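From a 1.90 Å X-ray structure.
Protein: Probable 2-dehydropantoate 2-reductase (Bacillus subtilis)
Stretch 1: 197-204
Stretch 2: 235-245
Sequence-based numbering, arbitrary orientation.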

# COMPACT_ATOMS: atom_id res chain seq x y z
N VAL A 197 -5.96 8.60 0.14
CA VAL A 197 -6.40 9.90 -0.31
C VAL A 197 -7.92 9.85 -0.38
O VAL A 197 -8.50 8.78 -0.46
CB VAL A 197 -5.84 10.21 -1.71
CG1 VAL A 197 -4.31 10.37 -1.64
CG2 VAL A 197 -6.28 9.16 -2.71
N LYS A 198 -8.57 11.01 -0.31
CA LYS A 198 -10.01 11.06 -0.51
C LYS A 198 -10.32 10.67 -1.95
O LYS A 198 -9.45 10.74 -2.80
CB LYS A 198 -10.55 12.45 -0.17
CG LYS A 198 -10.65 12.70 1.34
CD LYS A 198 -10.26 14.12 1.74
CE LYS A 198 -10.50 14.34 3.23
NZ LYS A 198 -10.30 15.76 3.68
N ASN A 199 -11.55 10.26 -2.21
CA ASN A 199 -11.99 9.79 -3.51
C ASN A 199 -11.68 10.76 -4.64
O ASN A 199 -11.36 10.34 -5.75
CB ASN A 199 -13.49 9.53 -3.52
CG ASN A 199 -13.89 8.32 -2.69
OD1 ASN A 199 -13.09 7.74 -1.97
ND2 ASN A 199 -15.16 7.93 -2.80
N GLY A 200 -11.82 12.06 -4.38
CA GLY A 200 -11.64 13.04 -5.44
C GLY A 200 -10.21 13.06 -5.94
O GLY A 200 -9.96 13.41 -7.09
N GLU A 201 -9.28 12.69 -5.07
CA GLU A 201 -7.87 12.68 -5.46
C GLU A 201 -7.59 11.68 -6.59
O GLU A 201 -6.62 11.84 -7.32
CB GLU A 201 -6.95 12.44 -4.26
CG GLU A 201 -6.46 13.69 -3.56
CD GLU A 201 -5.01 13.54 -3.08
OE1 GLU A 201 -4.75 13.75 -1.87
OE2 GLU A 201 -4.12 13.19 -3.90
N LEU A 202 -8.44 10.68 -6.76
CA LEU A 202 -8.33 9.75 -7.90
C LEU A 202 -8.57 10.41 -9.26
O LEU A 202 -8.06 9.96 -10.28
CB LEU A 202 -9.30 8.58 -7.75
CG LEU A 202 -9.05 7.68 -6.54
CD1 LEU A 202 -9.86 6.41 -6.66
CD2 LEU A 202 -7.54 7.36 -6.41
N LEU A 203 -9.37 11.47 -9.26
CA LEU A 203 -9.78 12.10 -10.51
C LEU A 203 -8.84 13.21 -10.90
O LEU A 203 -8.54 13.40 -12.08
CB LEU A 203 -11.20 12.65 -10.36
CG LEU A 203 -12.39 11.71 -10.31
CD1 LEU A 203 -13.64 12.56 -10.19
CD2 LEU A 203 -12.45 10.81 -11.54
N THR A 204 -8.35 13.93 -9.90
CA THR A 204 -7.55 15.12 -10.15
C THR A 204 -6.04 14.85 -10.22
O THR A 204 -5.27 15.78 -10.44
CB THR A 204 -7.81 16.20 -9.10
OG1 THR A 204 -7.40 15.74 -7.81
CG2 THR A 204 -9.31 16.57 -9.05
N VAL A 235 -18.14 5.36 -12.90
CA VAL A 235 -17.05 5.27 -11.92
C VAL A 235 -16.49 6.66 -11.63
O VAL A 235 -16.37 7.09 -10.48
CB VAL A 235 -15.92 4.31 -12.43
CG1 VAL A 235 -14.67 4.37 -11.53
CG2 VAL A 235 -16.43 2.85 -12.57
N GLN A 236 -16.14 7.40 -12.68
CA GLN A 236 -15.59 8.74 -12.49
C GLN A 236 -16.64 9.69 -11.94
O GLN A 236 -16.35 10.55 -11.08
CB GLN A 236 -15.07 9.29 -13.81
CG GLN A 236 -13.98 8.46 -14.41
CD GLN A 236 -13.70 8.88 -15.84
OE1 GLN A 236 -14.14 8.21 -16.79
NE2 GLN A 236 -13.01 10.00 -16.01
N ALA A 237 -17.86 9.52 -12.44
CA ALA A 237 -19.02 10.25 -11.92
C ALA A 237 -19.17 10.09 -10.40
O ALA A 237 -19.29 11.10 -9.70
CB ALA A 237 -20.28 9.82 -12.64
N VAL A 238 -19.17 8.84 -9.91
CA VAL A 238 -19.40 8.58 -8.47
C VAL A 238 -18.24 9.06 -7.62
O VAL A 238 -18.42 9.54 -6.49
CB VAL A 238 -19.62 7.10 -8.17
CG1 VAL A 238 -19.59 6.87 -6.67
CG2 VAL A 238 -20.92 6.60 -8.78
N CYS A 239 -17.03 8.93 -8.18
CA CYS A 239 -15.87 9.55 -7.59
C CYS A 239 -16.11 11.02 -7.34
O CYS A 239 -15.75 11.56 -6.28
CB CYS A 239 -14.70 9.43 -8.55
SG CYS A 239 -13.66 8.08 -8.20
N GLY A 240 -16.65 11.68 -8.36
CA GLY A 240 -16.94 13.11 -8.31
C GLY A 240 -17.94 13.43 -7.22
O GLY A 240 -17.74 14.35 -6.42
N GLN A 241 -19.02 12.66 -7.17
CA GLN A 241 -20.06 12.84 -6.16
C GLN A 241 -19.58 12.65 -4.73
O GLN A 241 -20.11 13.30 -3.81
CB GLN A 241 -21.23 11.89 -6.42
CG GLN A 241 -21.80 12.01 -7.82
CD GLN A 241 -22.77 10.91 -8.11
OE1 GLN A 241 -23.20 10.74 -9.25
NE2 GLN A 241 -23.12 10.13 -7.09
N THR A 242 -18.59 11.78 -4.53
CA THR A 242 -18.02 11.52 -3.21
C THR A 242 -16.61 12.13 -3.00
O THR A 242 -15.82 11.62 -2.22
CB THR A 242 -17.99 10.02 -2.93
OG1 THR A 242 -17.27 9.34 -3.98
CG2 THR A 242 -19.42 9.45 -2.86
N LYS A 243 -16.30 13.22 -3.69
CA LYS A 243 -14.93 13.75 -3.73
C LYS A 243 -14.23 13.96 -2.38
O LYS A 243 -13.03 13.74 -2.27
CB LYS A 243 -14.82 15.02 -4.60
CG LYS A 243 -15.77 16.18 -4.24
CD LYS A 243 -15.43 17.42 -5.08
CE LYS A 243 -16.11 18.69 -4.57
NZ LYS A 243 -15.70 19.10 -3.18
N GLU A 244 -14.97 14.39 -1.37
CA GLU A 244 -14.39 14.70 -0.06
C GLU A 244 -14.47 13.51 0.90
O GLU A 244 -14.02 13.61 2.04
CB GLU A 244 -15.10 15.92 0.57
CG GLU A 244 -15.07 17.20 -0.26
CD GLU A 244 -13.66 17.77 -0.44
OE1 GLU A 244 -12.73 17.37 0.31
OE2 GLU A 244 -13.48 18.63 -1.33
N ASN A 245 -15.03 12.39 0.44
CA ASN A 245 -15.23 11.24 1.30
C ASN A 245 -13.97 10.37 1.33
O ASN A 245 -13.28 10.26 0.32
CB ASN A 245 -16.35 10.37 0.76
CG ASN A 245 -17.73 11.01 0.86
OD1 ASN A 245 -17.94 12.03 1.52
ND2 ASN A 245 -18.69 10.39 0.20

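A turn that follows a helix can present backbone carbonyls to the amides of a neighbouring turn. The contact between 197-204 and 235-245 is an example. Beyond the helix, a type I turn from T242 to N245 meets another from K198 to E201, and two backbone hydrogen bonds join them: N199 N to N245 O (3.1 Å, nearly linear at 169°) and G200 N to K243 O (3.0 Å, more bent at 147°).

A side-chain hydrogen bond reinforces the pairing. N199 ND2 donates to T242 OG1 at 2.8 Å; that hydroxyl in turn donates to V238 O, also 2.8 Å from OG1, so the threonine links the incoming asparagine to the last turn of the helix.

Close packing depends on glycine. The CA atoms of G200 and K243 lie 3.8 Å apart, and a CB on G200 would clash with K243 CB at 2.9 Å.

Packing continues along the helix. L203 CG lies 3.7 Å from C239 CB, an apolar contact, while L203 CD1 rests against backbone, 3.5 Å from Q236 O and 3.6 Å from G240 N.

Charge contributes more loosely: K198 NZ remains 4.5 Å from E244 OE1, beyond a salt bridge, whereas K243 NZ forms one with E244 OE2 at 2.9 Å within its own stretch.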